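Bartonella effector protein (Bep) substrate of VirB T4SS (Bartonella rochalimae ATCC BAA-1498, PDB 4YK1) is probably a protein adenylyltransferase exported through the VirB type IV secretion system, represented here by its BID domain, a four-helix bundle topped with a hook. Local coordinates at residues 42-47 with 103-108; 74-77 with 82-85; 27-32 with 61-66. One frame throughout, in Å; residues are numbered along the deposited sequence.

Interaction 1 (42-47 with 103-108)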
ATOM      1  N   ARG A  42       3.577  -2.558 -10.129  1.00 27.14           N
ATOM      2  CA  ARG A  42       4.512  -1.985 -11.091  1.00 33.66           C
ATOM      3  C   ARG A  42       4.322  -2.571 -12.490  1.00 33.58           C
ATOM      4  O   ARG A  42       4.376  -1.850 -13.481  1.00 33.45           O
ATOM      5  CB  ARG A  42       5.963  -2.215 -10.652  1.00 36.05           C
ATOM      6  CG  ARG A  42       6.376  -1.494  -9.393  1.00 42.44           C
ATOM      7  CD  ARG A  42       7.898  -1.561  -9.255  1.00 50.75           C
ATOM      8  NE  ARG A  42       8.371  -1.361  -7.891  1.00 61.02           N
ATOM      9  CZ  ARG A  42       8.934  -2.306  -7.136  1.00 71.01           C
ATOM     10  NH1 ARG A  42       9.112  -3.545  -7.593  1.00 63.58           N
ATOM     11  NH2 ARG A  42       9.331  -2.005  -5.911  1.00 74.51           N
ATOM     12  N   ALA A  43       4.124  -3.885 -12.574  1.00 34.98           N
ATOM     13  CA  ALA A  43       3.958  -4.534 -13.877  1.00 36.66           C
ATOM     14  C   ALA A  43       2.640  -4.121 -14.546  1.00 39.71           C
ATOM     15  O   ALA A  43       2.586  -3.865 -15.758  1.00 36.56           O
ATOM     16  CB  ALA A  43       4.036  -6.053 -13.726  1.00 35.91           C
ATOM     17  N   LEU A  44       1.568  -4.072 -13.760  1.00 28.47           N
ATOM     18  CA  LEU A  44       0.302  -3.541 -14.246  1.00 26.95           C
ATOM     19  C   LEU A  44       0.456  -2.098 -14.709  1.00 34.93           C
ATOM     20  O   LEU A  44       0.002  -1.746 -15.794  1.00 33.31           O
ATOM     21  CB  LEU A  44      -0.772  -3.628 -13.158  1.00 29.35           C
ATOM     22  CG  LEU A  44      -1.333  -5.041 -12.997  1.00 33.16           C
ATOM     23  CD1 LEU A  44      -2.108  -5.169 -11.667  1.00 31.00           C
ATOM     24  CD2 LEU A  44      -2.228  -5.356 -14.195  1.00 31.22           C
ATOM     25  N   SER A  45       1.096  -1.271 -13.886  1.00 27.21           N
ATOM     26  CA  SER A  45       1.315   0.137 -14.236  1.00 29.39           C
ATOM     27  C   SER A  45       2.070   0.284 -15.553  1.00 32.31           C
ATOM     28  O   SER A  45       1.787   1.184 -16.343  1.00 31.47           O
ATOM     29  CB  SER A  45       2.073   0.866 -13.114  1.00 29.25           C
ATOM     30  OG  SER A  45       1.262   0.956 -11.943  1.00 29.24           O
ATOM     31  N   LYS A  46       3.025  -0.604 -15.801  1.00 29.37           N
ATOM     32  CA  LYS A  46       3.740  -0.581 -17.073  1.00 32.67           C
ATOM     33  C   LYS A  46       2.797  -0.953 -18.224  1.00 35.54           C
ATOM     34  O   LYS A  46       2.764  -0.283 -19.265  1.00 33.91           O
ATOM     35  CB  LYS A  46       4.945  -1.528 -17.017  1.00 36.71           C
ATOM     36  CG  LYS A  46       5.552  -1.858 -18.380  1.00 39.49           C
ATOM     37  CD  LYS A  46       6.210  -0.650 -19.006  1.00 50.28           C
ATOM     38  CE  LYS A  46       6.870  -1.015 -20.334  1.00 51.58           C
ATOM     39  NZ  LYS A  46       7.318   0.199 -21.055  1.00 54.31           N
ATOM     40  N   LEU A  47       2.002  -2.001 -18.025  1.00 38.58           N
ATOM     41  CA  LEU A  47       1.031  -2.436 -19.037  1.00 35.30           C
ATOM     42  C   LEU A  47      -0.008  -1.382 -19.387  1.00 36.46           C
ATOM     43  O   LEU A  47      -0.405  -1.236 -20.547  1.00 35.01           O
ATOM     44  CB  LEU A  47       0.299  -3.691 -18.560  1.00 35.23           C
ATOM     45  CG  LEU A  47       1.117  -4.978 -18.653  1.00 43.87           C
ATOM     46  CD1 LEU A  47       0.327  -6.139 -18.072  1.00 41.67           C
ATOM     47  CD2 LEU A  47       1.506  -5.243 -20.107  1.00 43.77           C
ATOM     48  N   GLU A 103      -7.864  -0.922 -20.362  1.00 22.79           N
ATOM     49  CA  GLU A 103      -8.999  -0.598 -19.482  1.00 22.83           C
ATOM     50  C   GLU A 103      -9.320  -1.773 -18.565  1.00 30.40           C
ATOM     51  O   GLU A 103      -9.641  -1.583 -17.399  1.00 24.92           O
ATOM     52  CB  GLU A 103     -10.244  -0.216 -20.290  1.00 24.40           C
ATOM     53  CG  GLU A 103     -10.120   1.134 -21.033  1.00 25.73           C
ATOM     54  CD  GLU A 103     -11.391   1.482 -21.803  1.00 33.15           C
ATOM     55  OE1 GLU A 103     -11.865   0.621 -22.559  1.00 36.35           O
ATOM     56  OE2 GLU A 103     -11.918   2.603 -21.647  1.00 37.93           O
ATOM     57  N   GLN A 104      -9.225  -2.990 -19.087  1.00 27.73           N
ATOM     58  CA  GLN A 104      -9.482  -4.166 -18.268  1.00 29.04           C
ATOM     59  C   GLN A 104      -8.381  -4.340 -17.232  1.00 30.65           C
ATOM     60  O   GLN A 104      -8.659  -4.631 -16.073  1.00 32.31           O
ATOM     61  CB  GLN A 104      -9.614  -5.420 -19.141  1.00 34.54           C
ATOM     62  CG  GLN A 104     -10.931  -5.505 -19.900  1.00 50.78           C
ATOM     63  CD  GLN A 104     -12.143  -5.275 -18.994  1.00 67.20           C
ATOM     64  OE1 GLN A 104     -12.944  -4.368 -19.230  1.00 69.96           O
ATOM     65  NE2 GLN A 104     -12.270  -6.090 -17.946  1.00 65.48           N
ATOM     66  N   ASN A 105      -7.125  -4.149 -17.633  1.00 25.98           N
ATOM     67  CA  ASN A 105      -6.040  -4.262 -16.669  1.00 24.86           C
ATOM     68  C   ASN A 105      -6.131  -3.190 -15.565  1.00 31.66           C
ATOM     69  O   ASN A 105      -5.687  -3.431 -14.449  1.00 28.22           O
ATOM     70  CB  ASN A 105      -4.676  -4.167 -17.362  1.00 28.22           C
ATOM     71  CG  ASN A 105      -4.204  -5.500 -17.917  1.00 33.58           C
ATOM     72  OD1 ASN A 105      -4.439  -6.552 -17.323  1.00 37.65           O
ATOM     73  ND2 ASN A 105      -3.518  -5.457 -19.053  1.00 29.71           N
ATOM     74  N   ALA A 106      -6.675  -2.010 -15.875  1.00 22.34           N
ATOM     75  CA  ALA A 106      -6.856  -0.975 -14.850  1.00 23.99           C
ATOM     76  C   ALA A 106      -7.767  -1.454 -13.728  1.00 20.40           C
ATOM     77  O   ALA A 106      -7.555  -1.096 -12.566  1.00 23.75           O
ATOM     78  CB  ALA A 106      -7.409   0.316 -15.462  1.00 24.05           C
ATOM     79  N   LYS A 107      -8.784  -2.258 -14.064  1.00 20.85           N
ATOM     80  CA  LYS A 107      -9.645  -2.850 -13.030  1.00 21.80           C
ATOM     81  C   LYS A 107      -8.866  -3.792 -12.117  1.00 27.53           C
ATOM     82  O   LYS A 107      -9.105  -3.847 -10.899  1.00 23.96           O
ATOM     83  CB  LYS A 107     -10.823  -3.615 -13.654  1.00 22.78           C
ATOM     84  CG  LYS A 107     -11.740  -2.737 -14.494  1.00 28.09           C
ATOM     85  CD  LYS A 107     -12.988  -3.491 -14.892  1.00 34.15           C
ATOM     86  CE  LYS A 107     -14.047  -2.546 -15.422  1.00 50.93           C
ATOM     87  NZ  LYS A 107     -13.651  -2.018 -16.738  1.00 50.84           N
ATOM     88  N   ILE A 108      -7.963  -4.562 -12.718  1.00 26.07           N
ATOM     89  CA  ILE A 108      -7.122  -5.479 -11.962  1.00 25.11           C
ATOM     90  C   ILE A 108      -6.173  -4.665 -11.077  1.00 21.91           C
ATOM     91  O   ILE A 108      -5.919  -5.006  -9.914  1.00 21.65           O
ATOM     92  CB  ILE A 108      -6.343  -6.417 -12.904  1.00 27.99           C
ATOM     93  CG1 ILE A 108      -7.321  -7.294 -13.697  1.00 33.29           C
ATOM     94  CG2 ILE A 108      -5.386  -7.317 -12.093  1.00 32.55           C
ATOM     95  CD1 ILE A 108      -6.657  -8.081 -14.826  1.00 36.45           C
TER
HETATM   96  O   HOH W   1      -2.574  -3.177 -20.777  1.00 36.60           O
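Leu44 and Asn105 mark the closest backbone approach of two nearly antiparallel helical segments, 42-47 and 103-108, whose axes run at 159° and come within 9.6 Å. Both side chains leave the backbone toward the facing helix, and the two forked ends of Leu44 divide the work. Its CD2 methyl reaches the polar flank of Asn105, 4.0 Å from the amide OD1 and as near to that residue's backbone oxygen. The other methyl, CD1, rests on the CG2 branch of Ile108 at 3.9 Å, the two side chains meeting roughly at a right angle. Ile108 can offer this branch because CG1 stands anti to the carbonyl carbon (chi1 -63°), leaving CG2 anti to the backbone N and aimed at the leucine.

One turn further along, Leu47 CD1 lies 4.0 Å from the amide nitrogen ND2 of Asn105. The same nitrogen donates to a water at 3.0 Å, and that water makes a weak bond of its own to the backbone oxygen of Leu47. Glu103, turned off this contact, forms a salt bridge with Lys95 of strand 94-95.

These segments thus meet in a small apolar patch beside one water bridge, weak at its Leu47 end. The asparagine, taking methyl contacts at both amide atoms and a water at ND2, illustrates how a surface seam can be of mixed polarity, with direct contact left to van der Waals packing.

Interaction 2 (74-77 with 82-85)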
ATOM      1  N   GLU A  74     -10.863   3.223  -5.827  1.00 21.08           N
ATOM      2  CA  GLU A  74     -12.143   3.681  -6.367  1.00 24.54           C
ATOM      3  C   GLU A  74     -11.944   4.648  -7.538  1.00 26.25           C
ATOM      4  O   GLU A  74     -12.666   4.595  -8.536  1.00 25.10           O
ATOM      5  CB  GLU A  74     -12.993   4.366  -5.279  1.00 22.57           C
ATOM      6  CG  GLU A  74     -13.563   3.399  -4.242  1.00 35.22           C
ATOM      7  CD  GLU A  74     -14.104   4.100  -2.981  1.00 52.95           C
ATOM      8  OE1 GLU A  74     -14.273   5.342  -2.982  1.00 57.70           O
ATOM      9  OE2 GLU A  74     -14.361   3.396  -1.978  1.00 54.43           O
ATOM     10  N   ARG A  75     -10.993   5.559  -7.392  1.00 22.52           N
ATOM     11  CA  ARG A  75     -10.786   6.587  -8.404  1.00 25.10           C
ATOM     12  C   ARG A  75     -10.267   5.981  -9.695  1.00 27.29           C
ATOM     13  O   ARG A  75     -10.669   6.394 -10.779  1.00 23.40           O
ATOM     14  CB  ARG A  75      -9.837   7.660  -7.870  1.00 23.36           C
ATOM     15  CG  ARG A  75     -10.526   8.542  -6.810  1.00 23.18           C
ATOM     16  CD  ARG A  75      -9.593   9.584  -6.232  1.00 24.07           C
ATOM     17  NE  ARG A  75     -10.235  10.337  -5.153  1.00 25.94           N
ATOM     18  CZ  ARG A  75      -9.610  11.239  -4.408  1.00 36.33           C
ATOM     19  NH1 ARG A  75      -8.330  11.520  -4.635  1.00 34.31           N
ATOM     20  NH2 ARG A  75     -10.263  11.868  -3.447  1.00 32.96           N
ATOM     21  N   ILE A  76      -9.403   4.977  -9.576  1.00 20.94           N
ATOM     22  CA  ILE A  76      -8.846   4.301 -10.746  1.00 22.45           C
ATOM     23  C   ILE A  76      -9.949   3.622 -11.526  1.00 26.72           C
ATOM     24  O   ILE A  76     -10.008   3.698 -12.744  1.00 25.06           O
ATOM     25  CB  ILE A  76      -7.774   3.278 -10.349  1.00 23.44           C
ATOM     26  CG1 ILE A  76      -6.527   3.983  -9.827  1.00 24.36           C
ATOM     27  CG2 ILE A  76      -7.436   2.334 -11.541  1.00 23.34           C
ATOM     28  CD1 ILE A  76      -5.523   2.999  -9.198  1.00 25.06           C
ATOM     29  N   ILE A  77     -10.848   2.958 -10.824  1.00 20.67           N
ATOM     30  CA  ILE A  77     -11.890   2.251 -11.528  1.00 22.10           C
ATOM     31  C   ILE A  77     -12.942   3.251 -12.023  1.00 24.42           C
ATOM     32  O   ILE A  77     -13.525   3.041 -13.089  1.00 26.41           O
ATOM     33  CB  ILE A  77     -12.468   1.116 -10.651  1.00 30.62           C
ATOM     34  CG1 ILE A  77     -13.147   0.065 -11.521  1.00 45.24           C
ATOM     35  CG2 ILE A  77     -13.403   1.642  -9.606  1.00 38.51           C
ATOM     36  CD1 ILE A  77     -12.864  -1.344 -11.075  1.00 40.42           C
ATOM     37  N   SER A  82      -7.710   9.057 -15.554  1.00 20.85           N
ATOM     38  CA  SER A  82      -7.342  10.140 -14.631  1.00 20.05           C
ATOM     39  C   SER A  82      -5.856  10.054 -14.264  1.00 18.58           C
ATOM     40  O   SER A  82      -5.187  11.074 -14.088  1.00 21.24           O
ATOM     41  CB  SER A  82      -8.176  10.095 -13.346  1.00 19.65           C
ATOM     42  OG  SER A  82      -8.002   8.871 -12.640  1.00 19.62           O
ATOM     43  N   ILE A  83      -5.347   8.834 -14.154  1.00 23.62           N
ATOM     44  CA  ILE A  83      -3.948   8.612 -13.741  1.00 24.72           C
ATOM     45  C   ILE A  83      -2.978   9.071 -14.828  1.00 23.91           C
ATOM     46  O   ILE A  83      -1.927   9.662 -14.554  1.00 26.24           O
ATOM     47  CB  ILE A  83      -3.701   7.146 -13.404  1.00 23.49           C
ATOM     48  CG1 ILE A  83      -4.696   6.646 -12.327  1.00 23.59           C
ATOM     49  CG2 ILE A  83      -2.246   6.928 -12.982  1.00 27.84           C
ATOM     50  CD1 ILE A  83      -4.692   7.436 -11.027  1.00 26.09           C
ATOM     51  N   GLY A  84      -3.325   8.762 -16.064  1.00 22.43           N
ATOM     52  CA  GLY A  84      -2.531   9.162 -17.201  1.00 22.72           C
ATOM     53  C   GLY A  84      -3.133   8.477 -18.400  1.00 31.08           C
ATOM     54  O   GLY A  84      -4.092   7.722 -18.274  1.00 25.62           O
ATOM     55  N   ARG A  85      -2.558   8.737 -19.561  1.00 25.61           N
ATOM     56  CA  ARG A  85      -2.983   8.121 -20.810  1.00 24.13           C
ATOM     57  C   ARG A  85      -2.755   6.616 -20.808  1.00 27.46           C
ATOM     58  O   ARG A  85      -1.696   6.131 -20.385  1.00 24.34           O
ATOM     59  CB  ARG A  85      -2.232   8.784 -21.968  1.00 30.91           C
ATOM     60  CG  ARG A  85      -2.565   8.289 -23.333  1.00 45.76           C
ATOM     61  CD  ARG A  85      -1.864   9.182 -24.351  1.00 62.63           C
ATOM     62  NE  ARG A  85      -1.678   8.524 -25.638  1.00 77.46           N
ATOM     63  CZ  ARG A  85      -1.762   9.148 -26.809  1.00 91.38           C
ATOM     64  NH1 ARG A  85      -2.029  10.449 -26.851  1.00 91.81           N
ATOM     65  NH2 ARG A  85      -1.578   8.472 -27.935  1.00 98.05           N
TER
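Ile76 and Ile83 cross obliquely, and theirs is the only apolar side-chain contact between 74-77 and 82-85. CG1 of Ile76 meets two atoms of its partner: it lies 4.1 Å from CG1 of Ile83, and the terminal CD1 of Ile83 comes equally near. The loop isoleucine therefore lays its last two carbons against one methylene of the helical one. Its bent chain explains this: chi2 of -57° turns CD1 aside instead of extending it, whereas the chain of Ile76 is extended beyond CG1 (chi2 170°).

Ile83 leaves its backbone toward the helix, and Ile76 is buried, its other neighbours including Ser110 of helix 97-140. Ile54 and Leu55 touch Ile83 as well, so the pair belongs to a larger apolar cluster.

Ser82, the residue before Ile83, makes the other approach. Its OG stays 4.1 Å from the backbone oxygen of Arg75 and instead bonds to the backbone oxygen of Ser79, spanning the short link between helix end and loop. Arg75 leads its guanidinium away.

The pair is a worked example of how a chain leaving a helix can stay packed on it: past the end of helix 67-78 the backbone steps off and continues onward at the helix's side, while Ile83 points back to Ile76 in the last turns. This is helix-to-loop packing at the end of one helix of the four-helix BID bundle, ahead of the hairpin strand 90-91.

Interaction 3 (27-32 with 61-66)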
ATOM      1  N   LYS A  27       9.318  -2.180   8.201  1.00 43.48           N
ATOM      2  CA  LYS A  27       8.628  -3.466   8.288  1.00 41.91           C
ATOM      3  C   LYS A  27       7.672  -3.678   7.118  1.00 40.32           C
ATOM      4  O   LYS A  27       7.550  -4.792   6.599  1.00 44.37           O
ATOM      5  CB  LYS A  27       7.848  -3.574   9.595  1.00 45.15           C
ATOM      6  CG  LYS A  27       7.172  -4.931   9.809  1.00 52.73           C
ATOM      7  CD  LYS A  27       8.099  -5.901  10.537  1.00 56.30           C
ATOM      8  CE  LYS A  27       7.360  -7.164  10.960  1.00 61.62           C
ATOM      9  NZ  LYS A  27       8.238  -8.082  11.743  1.00 71.54           N
ATOM     10  N   ILE A  28       6.975  -2.621   6.715  1.00 38.04           N
ATOM     11  CA  ILE A  28       6.070  -2.731   5.568  1.00 35.96           C
ATOM     12  C   ILE A  28       6.873  -3.104   4.332  1.00 39.63           C
ATOM     13  O   ILE A  28       6.579  -4.094   3.661  1.00 37.36           O
ATOM     14  CB  ILE A  28       5.281  -1.433   5.345  1.00 42.35           C
ATOM     15  CG1 ILE A  28       4.302  -1.220   6.499  1.00 34.65           C
ATOM     16  CG2 ILE A  28       4.539  -1.468   3.985  1.00 36.73           C
ATOM     17  CD1 ILE A  28       3.668   0.142   6.532  1.00 34.08           C
ATOM     18  N   GLU A  29       7.910  -2.323   4.055  1.00 45.44           N
ATOM     19  CA  GLU A  29       8.694  -2.492   2.834  1.00 49.77           C
ATOM     20  C   GLU A  29       9.400  -3.842   2.757  1.00 50.26           C
ATOM     21  O   GLU A  29       9.676  -4.338   1.669  1.00 51.72           O
ATOM     22  CB  GLU A  29       9.729  -1.373   2.708  1.00 52.71           C
ATOM     23  CG  GLU A  29       9.137  -0.011   2.392  1.00 55.86           C
ATOM     24  CD  GLU A  29      10.200   1.074   2.323  1.00 61.71           C
ATOM     25  OE1 GLU A  29      11.394   0.753   2.492  1.00 69.38           O
ATOM     26  OE2 GLU A  29       9.841   2.249   2.108  1.00 63.57           O
ATOM     27  N   ASN A  30       9.697  -4.444   3.901  1.00 49.69           N
ATOM     28  CA  ASN A  30      10.404  -5.715   3.886  1.00 46.44           C
ATOM     29  C   ASN A  30       9.455  -6.905   3.923  1.00 50.55           C
ATOM     30  O   ASN A  30       9.897  -8.049   3.846  1.00 56.04           O
ATOM     31  CB  ASN A  30      11.395  -5.793   5.054  1.00 69.27           C
ATOM     32  CG  ASN A  30      12.483  -4.731   4.965  1.00 80.56           C
ATOM     33  OD1 ASN A  30      13.261  -4.699   4.011  1.00 82.32           O
ATOM     34  ND2 ASN A  30      12.544  -3.861   5.965  1.00 85.54           N
ATOM     35  N   ASP A  31       8.153  -6.650   4.029  1.00 42.53           N
ATOM     36  CA  ASP A  31       7.197  -7.754   4.057  1.00 45.97           C
ATOM     37  C   ASP A  31       7.132  -8.423   2.687  1.00 48.08           C
ATOM     38  O   ASP A  31       7.036  -7.750   1.661  1.00 48.72           O
ATOM     39  CB  ASP A  31       5.808  -7.281   4.486  1.00 42.32           C
ATOM     40  CG  ASP A  31       4.797  -8.411   4.510  1.00 45.00           C
ATOM     41  OD1 ASP A  31       4.231  -8.727   3.440  1.00 43.26           O
ATOM     42  OD2 ASP A  31       4.573  -8.999   5.588  1.00 51.81           O
ATOM     43  N   ALA A  32       7.181  -9.751   2.679  1.00 45.63           N
ATOM     44  CA  ALA A  32       7.254 -10.499   1.430  1.00 49.55           C
ATOM     45  C   ALA A  32       5.991 -10.354   0.582  1.00 45.68           C
ATOM     46  O   ALA A  32       6.074 -10.274  -0.642  1.00 41.28           O
ATOM     47  CB  ALA A  32       7.529 -11.967   1.713  1.00 55.90           C
ATOM     48  N   HIS A  61       2.278   7.086   0.268  1.00 34.52           N
ATOM     49  CA  HIS A  61       1.196   7.612   1.098  1.00 40.74           C
ATOM     50  C   HIS A  61       0.334   6.491   1.682  1.00 38.39           C
ATOM     51  O   HIS A  61      -0.121   6.572   2.819  1.00 38.93           O
ATOM     52  CB  HIS A  61       0.323   8.570   0.295  1.00 44.33           C
ATOM     53  N   ILE A  62       0.100   5.446   0.899  1.00 31.92           N
ATOM     54  CA  ILE A  62      -0.667   4.311   1.387  1.00 28.16           C
ATOM     55  C   ILE A  62       0.096   3.600   2.509  1.00 36.05           C
ATOM     56  O   ILE A  62      -0.500   3.166   3.496  1.00 37.57           O
ATOM     57  CB  ILE A  62      -0.999   3.360   0.247  1.00 28.80           C
ATOM     58  CG1 ILE A  62      -2.001   4.030  -0.700  1.00 32.53           C
ATOM     59  CG2 ILE A  62      -1.569   2.061   0.773  1.00 30.37           C
ATOM     60  CD1 ILE A  62      -2.068   3.374  -2.052  1.00 25.12           C
ATOM     61  N   ASN A  63       1.415   3.490   2.369  1.00 30.60           N
ATOM     62  CA  ASN A  63       2.220   2.854   3.420  1.00 32.42           C
ATOM     63  C   ASN A  63       2.057   3.615   4.718  1.00 41.33           C
ATOM     64  O   ASN A  63       2.096   3.026   5.802  1.00 37.32           O
ATOM     65  CB  ASN A  63       3.698   2.795   3.043  1.00 31.72           C
ATOM     66  CG  ASN A  63       3.989   1.733   2.011  1.00 35.63           C
ATOM     67  OD1 ASN A  63       3.144   0.875   1.724  1.00 32.44           O
ATOM     68  ND2 ASN A  63       5.191   1.768   1.454  1.00 31.99           N
ATOM     69  N   ALA A  64       1.886   4.931   4.612  1.00 35.51           N
ATOM     70  CA  ALA A  64       1.706   5.747   5.805  1.00 39.91           C
ATOM     71  C   ALA A  64       0.234   5.796   6.221  1.00 43.03           C
ATOM     72  O   ALA A  64      -0.073   5.936   7.403  1.00 48.38           O
ATOM     73  CB  ALA A  64       2.248   7.150   5.582  1.00 41.51           C
ATOM     74  N   ASN A  65      -0.669   5.662   5.254  1.00 37.67           N
ATOM     75  CA  ASN A  65      -2.097   5.785   5.520  1.00 38.19           C
ATOM     76  C   ASN A  65      -2.909   4.904   4.583  1.00 36.50           C
ATOM     77  O   ASN A  65      -3.378   5.353   3.532  1.00 37.29           O
ATOM     78  CB  ASN A  65      -2.551   7.243   5.394  1.00 53.18           C
ATOM     79  CG  ASN A  65      -4.047   7.411   5.634  1.00 68.35           C
ATOM     80  OD1 ASN A  65      -4.685   6.552   6.247  1.00 77.56           O
ATOM     81  ND2 ASN A  65      -4.610   8.520   5.158  1.00 62.65           N
ATOM     82  N   PRO A  66      -3.108   3.641   4.981  1.00 40.71           N
ATOM     83  CA  PRO A  66      -3.758   2.613   4.163  1.00 38.78           C
ATOM     84  C   PRO A  66      -5.141   3.022   3.679  1.00 38.42           C
ATOM     85  O   PRO A  66      -5.559   2.581   2.608  1.00 35.82           O
ATOM     86  CB  PRO A  66      -3.856   1.416   5.113  1.00 47.71           C
ATOM     87  CG  PRO A  66      -2.835   1.658   6.152  1.00 42.75           C
ATOM     88  CD  PRO A  66      -2.723   3.136   6.309  1.00 44.38           C
TER
HETATM   89  O   HOH W   2       7.152   3.818   1.829  1.00 40.93           O
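Apolar-to-polar packing comes first: Ile28 of helix 21-30 presses both of its branches against Asn63 near the end of helix 56-64. The CG2 methyl stands 3.5 Å from the amide OD1 and 3.8 Å from CG, while CD1 reaches the backbone oxygen of Asn63 at 3.4 Å. The two side chains lie alongside one another, pointing opposite ways. With CG1 of Ile28 anti to its carbonyl carbon (chi1 -68°), one branch is set against the amide and the other against the backbone.

Water-mediated bonding forms the second group. A single water donates to Glu29 OE2 at 3.1 Å and accepts from Asn63 ND2 at 2.9 Å, connecting two residues of which Glu29 CG comes no nearer than 4.4 Å to Asn63 ND2.

Hydrogen bonding to helix 97-140 is the third: Tyr116 OH binds OD1 of Asn63, and Arg124 NH1 binds its backbone oxygen. Both oxygens that the isoleucine methyls pack on thus take their bonds from that helix.

The general principle is that a buried amide is tolerated when each end has a partner. Here tyrosine serves the oxygen and water the nitrogen, which should hold the amide's rotation and is consistent with an asparagine inside the bundle.

Overall arrangement
From the N terminus, helix 21-30 turns into helix 32-49, and interaction 3 joins the first of these to the end of helix 56-64, closing a loop that holds all of helix 32-49. Interaction 1 opens within that loop, at 42-47, and closes only at 103-108 on the long helix 97-140, so these two contacts cross along the chain. Interaction 2, a short closure after helix 67-78, is nested inside interaction 1 and follows interaction 3 in series. Interactions 1 and 2 touch, Ile76 and Ile77 packing against Ala106 and Lys107, whereas interaction 3 lies about 21 Å from interaction 1 and about 22 Å from interaction 2, centre to centre. Helix 97-140 is the shared partner along the bundle.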